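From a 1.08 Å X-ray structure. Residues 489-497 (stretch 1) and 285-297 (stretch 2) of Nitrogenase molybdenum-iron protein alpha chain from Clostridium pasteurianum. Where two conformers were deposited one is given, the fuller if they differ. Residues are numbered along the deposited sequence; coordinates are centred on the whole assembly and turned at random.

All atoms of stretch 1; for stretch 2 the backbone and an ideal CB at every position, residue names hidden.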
# COMPACT_ATOMS: atom_id res chain seq x y z
N PRO A 489 15.48 -22.89 2.71
CA PRO A 489 15.45 -24.25 3.28
C PRO A 489 15.71 -24.25 4.78
O PRO A 489 16.44 -23.40 5.28
CB PRO A 489 16.60 -24.95 2.54
CG PRO A 489 17.53 -23.84 2.16
CD PRO A 489 16.62 -22.72 1.80
N TYR A 490 15.13 -25.25 5.46
CA TYR A 490 15.51 -25.54 6.84
C TYR A 490 16.35 -26.82 6.93
O TYR A 490 16.98 -27.02 7.95
CB TYR A 490 14.30 -25.64 7.76
CG TYR A 490 13.68 -24.30 8.13
CD1 TYR A 490 14.22 -23.05 7.76
CD2 TYR A 490 12.53 -24.27 8.94
CE1 TYR A 490 13.65 -21.86 8.16
CE2 TYR A 490 11.97 -23.05 9.36
CZ TYR A 490 12.57 -21.86 8.96
OH TYR A 490 12.06 -20.62 9.34
N ALA A 491 16.41 -27.61 5.85
CA ALA A 491 17.33 -28.76 5.79
C ALA A 491 18.71 -28.32 5.33
O ALA A 491 18.89 -27.26 4.74
CB ALA A 491 16.75 -29.81 4.82
N GLY A 492 19.66 -29.22 5.54
CA GLY A 492 21.03 -28.99 5.10
C GLY A 492 21.76 -27.95 5.95
O GLY A 492 21.22 -27.41 6.93
N PHE A 493 23.00 -27.68 5.57
CA PHE A 493 23.83 -26.79 6.35
C PHE A 493 23.29 -25.36 6.33
O PHE A 493 23.23 -24.71 7.37
CB PHE A 493 25.26 -26.82 5.84
CG PHE A 493 26.00 -28.08 6.17
CD1 PHE A 493 26.40 -28.37 7.46
CD2 PHE A 493 26.33 -28.99 5.18
CE1 PHE A 493 27.11 -29.52 7.75
CE2 PHE A 493 27.05 -30.13 5.47
CZ PHE A 493 27.42 -30.41 6.75
N ARG A 494 22.94 -24.85 5.15
CA ARG A 494 22.36 -23.51 5.10
C ARG A 494 21.01 -23.47 5.80
O ARG A 494 20.61 -22.40 6.34
CB ARG A 494 22.19 -23.02 3.67
CG ARG A 494 23.53 -22.79 3.04
CD ARG A 494 23.39 -22.28 1.64
NE ARG A 494 24.70 -22.19 1.01
CZ ARG A 494 24.85 -22.01 -0.29
NH1 ARG A 494 23.79 -21.85 -1.07
NH2 ARG A 494 26.07 -21.98 -0.80
N GLY A 495 20.30 -24.59 5.82
CA GLY A 495 19.04 -24.66 6.53
C GLY A 495 19.16 -24.47 8.03
O GLY A 495 18.26 -23.89 8.64
N VAL A 496 20.22 -24.98 8.64
CA VAL A 496 20.40 -24.77 10.07
C VAL A 496 20.45 -23.26 10.35
O VAL A 496 19.87 -22.80 11.33
CB VAL A 496 21.68 -25.46 10.59
CG1 VAL A 496 21.81 -25.27 12.08
CG2 VAL A 496 21.70 -26.94 10.27
N VAL A 497 21.19 -22.53 9.52
CA VAL A 497 21.32 -21.09 9.71
C VAL A 497 19.96 -20.40 9.53
O VAL A 497 19.59 -19.52 10.33
CB VAL A 497 22.39 -20.54 8.77
CG1 VAL A 497 22.45 -19.02 8.83
CG2 VAL A 497 23.75 -21.18 9.08
N UNK A 285 19.02 -38.38 7.64
CA UNK A 285 18.40 -37.17 8.16
C UNK A 285 19.27 -35.99 7.81
O UNK A 285 20.31 -35.76 8.42
CB UNK A 285 18.18 -37.26 9.67
N UNK A 286 18.79 -35.22 6.84
CA UNK A 286 19.50 -34.04 6.38
C UNK A 286 19.10 -32.77 7.16
O UNK A 286 19.43 -31.67 6.73
CB UNK A 286 19.24 -33.84 4.89
N UNK A 287 18.45 -32.92 8.32
CA UNK A 287 18.11 -31.77 9.13
C UNK A 287 18.99 -31.74 10.39
O UNK A 287 19.11 -32.73 11.12
CB UNK A 287 16.63 -31.80 9.50
N UNK A 288 19.65 -30.60 10.60
CA UNK A 288 20.55 -30.40 11.71
C UNK A 288 21.96 -30.78 11.38
O UNK A 288 22.20 -31.76 10.68
CB UNK A 288 20.07 -31.20 12.93
N UNK A 289 22.93 -30.08 11.94
CA UNK A 289 24.34 -30.40 11.66
C UNK A 289 24.62 -31.85 12.02
O UNK A 289 25.24 -32.58 11.24
CB UNK A 289 25.28 -29.47 12.43
N UNK A 290 24.23 -32.28 13.22
CA UNK A 290 24.59 -33.65 13.61
C UNK A 290 23.93 -34.68 12.71
O UNK A 290 24.54 -35.68 12.34
CB UNK A 290 24.20 -33.91 15.07
N UNK A 291 22.69 -34.40 12.32
CA UNK A 291 21.99 -35.29 11.41
C UNK A 291 22.66 -35.41 10.07
O UNK A 291 22.90 -36.52 9.58
CB UNK A 291 20.55 -34.81 11.21
N UNK A 292 22.97 -34.28 9.48
CA UNK A 292 23.61 -34.24 8.18
C UNK A 292 24.96 -34.91 8.20
O UNK A 292 25.29 -35.71 7.29
CB UNK A 292 23.75 -32.79 7.70
N UNK A 293 25.77 -34.59 9.19
CA UNK A 293 27.12 -35.15 9.29
C UNK A 293 27.08 -36.68 9.38
O UNK A 293 27.81 -37.40 8.71
CB UNK A 293 27.84 -34.57 10.51
N UNK A 294 26.19 -37.17 10.25
CA UNK A 294 26.03 -38.62 10.43
C UNK A 294 25.57 -39.26 9.11
O UNK A 294 26.08 -40.32 8.72
CB UNK A 294 25.03 -38.92 11.55
N UNK A 295 24.61 -38.63 8.44
CA UNK A 295 24.10 -39.14 7.17
C UNK A 295 25.24 -39.25 6.15
O UNK A 295 25.41 -40.29 5.49
CB UNK A 295 22.99 -38.24 6.64
N UNK A 296 26.00 -38.19 5.98
CA UNK A 296 27.06 -38.17 4.98
C UNK A 296 28.11 -39.22 5.32
O UNK A 296 28.67 -39.88 4.43
CB UNK A 296 27.70 -36.78 4.89
N UNK A 297 28.44 -39.37 6.59
CA UNK A 297 29.41 -40.38 7.00
C UNK A 297 28.87 -41.81 6.80
O UNK A 297 29.62 -42.69 6.38
CB UNK A 297 29.79 -40.16 8.47

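Position 285 lies out of reach of stretch 1, and its extended backbone admits almost any side chain. It is Asn 285, whose OD1 accepts a hydrogen bond from the backbone N of 287 at 3.0 Å.

At position 286 the ideal CB points sideways, 4.7 Å from Ala 491 CB, and the decisive group is the backbone O, which accepts a hydrogen bond from Gly 492 N at 2.7 Å. Any residue supplies that carbonyl, so many side chains would suit. The residue is Phe 286, whose ring leads away from stretch 1.

Position 287 sets its CB sideways, 4.8 Å from Ala 491 CA. The small methyl of Ala 491 offers an apolar surface, so a medium aliphatic chain would suit. Ile 287 fills the place, its CG1 4.0 Å from Ala 491 CB.

Position 288 has phi 90° and psi 146°. A CB here would be jammed against the carbonyl O of the preceding residue, so glycine is strongly indicated. Gly 288 is the N-cap of the helix; its N donates to a water that in turn donates to Tyr 490 O and Gly 492 O, joining the two backbones.

Position 289 opens the helix, which runs nearly antiparallel (172°) to the stretch 1 helix that includes Phe 493 and Val 496. Its CB points sideways, 4.9 Å from Val 496 CG2 and 5.0 Å from Phe 493 CE1, so valine, isoleucine or leucine would each be reasonable. It is Val 289, with CG2 4.0 Å from Val 496 CG2.

Positions 290 and 291 contact nothing in stretch 1. The first is unconstrained by it, so a polar or charged residue does as well as any: Asp 290. At the second, a CB would lie 2.5 Å from Ile 287 O, which favours the deposited Gly 291.

Position 292 points toward stretch 1, its CB aimed at the Gly 492 backbone and the Phe 493 ring, so isoleucine, leucine, valine or perhaps methionine would suit. Ile 292 brings CD1 3.3 Å from Gly 492 C and over one face of the Phe 493 ring, while CG2 is 3.7 Å from Phe 493 CZ.

Position 293 points sideways, and several apolar residues could reach the ring. Val 293 brings CG2 to 4.5 Å from Phe 493 CZ, at the ring edge.

Positions 294 and 295 are out of reach. Polar or charged residues suit the first, Glu 294; at the second a small hydroxyl could bond a carbonyl one turn back, as Thr 295 OG1 does to Gly 291 O.

Position 296 points toward stretch 1, favouring a longer apolar chain. Leu 296 places CD1 4.4 Å from Phe 493 CE2. Position 297, also unconstrained, tolerates a charge: Arg 297.

Stretch 2 (285-297) NFIGVDGIVETLR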
# COMPACT_ATOMS: atom_id res chain seq x y z
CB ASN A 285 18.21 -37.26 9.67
CG ASN A 285 17.49 -36.03 10.18
OD1 ASN A 285 16.90 -35.30 9.40
ND2 ASN A 285 17.51 -35.80 11.49
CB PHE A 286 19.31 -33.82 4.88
CG PHE A 286 20.06 -34.80 4.03
CD1 PHE A 286 19.43 -35.91 3.48
CD2 PHE A 286 21.39 -34.58 3.75
CE1 PHE A 286 20.16 -36.80 2.71
CE2 PHE A 286 22.09 -35.47 2.96
CZ PHE A 286 21.48 -36.58 2.44
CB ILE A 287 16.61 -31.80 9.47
CG1 ILE A 287 15.80 -31.81 8.17
CG2 ILE A 287 16.24 -30.60 10.30
CD1 ILE A 287 14.40 -32.34 8.28
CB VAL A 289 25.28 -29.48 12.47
CG1 VAL A 289 26.73 -29.91 12.33
CG2 VAL A 289 25.15 -28.03 12.01
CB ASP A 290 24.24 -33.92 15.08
CG ASP A 290 25.12 -33.17 16.06
OD1 ASP A 290 26.18 -32.67 15.69
OD2 ASP A 290 24.74 -33.10 17.23
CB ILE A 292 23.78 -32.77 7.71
CG1 ILE A 292 22.45 -32.06 7.59
CG2 ILE A 292 24.56 -32.73 6.40
CD1 ILE A 292 22.57 -30.56 7.71
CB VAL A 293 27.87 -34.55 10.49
CG1 VAL A 293 29.16 -35.30 10.78
CG2 VAL A 293 28.18 -33.10 10.23
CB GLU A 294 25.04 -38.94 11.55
CG GLU A 294 24.73 -40.40 11.72
CD GLU A 294 23.86 -40.68 12.94
OE1 GLU A 294 22.87 -39.96 13.16
OE2 GLU A 294 24.19 -41.62 13.68
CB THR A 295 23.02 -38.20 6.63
OG1 THR A 295 21.89 -38.18 7.50
CG2 THR A 295 22.58 -38.64 5.24
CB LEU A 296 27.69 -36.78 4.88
CG LEU A 296 26.77 -35.68 4.35
CD1 LEU A 296 27.49 -34.34 4.44
CD2 LEU A 296 26.35 -35.96 2.92
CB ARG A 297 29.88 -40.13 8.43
CG ARG A 297 30.78 -38.90 8.51
CD ARG A 297 31.11 -38.50 9.93
NE ARG A 297 32.08 -37.44 9.88
CZ ARG A 297 32.39 -36.66 10.91
NH1 ARG A 297 31.73 -36.79 12.06
NH2 ARG A 297 33.32 -35.74 10.78
O HOH W 1 19.21 -28.50 8.72
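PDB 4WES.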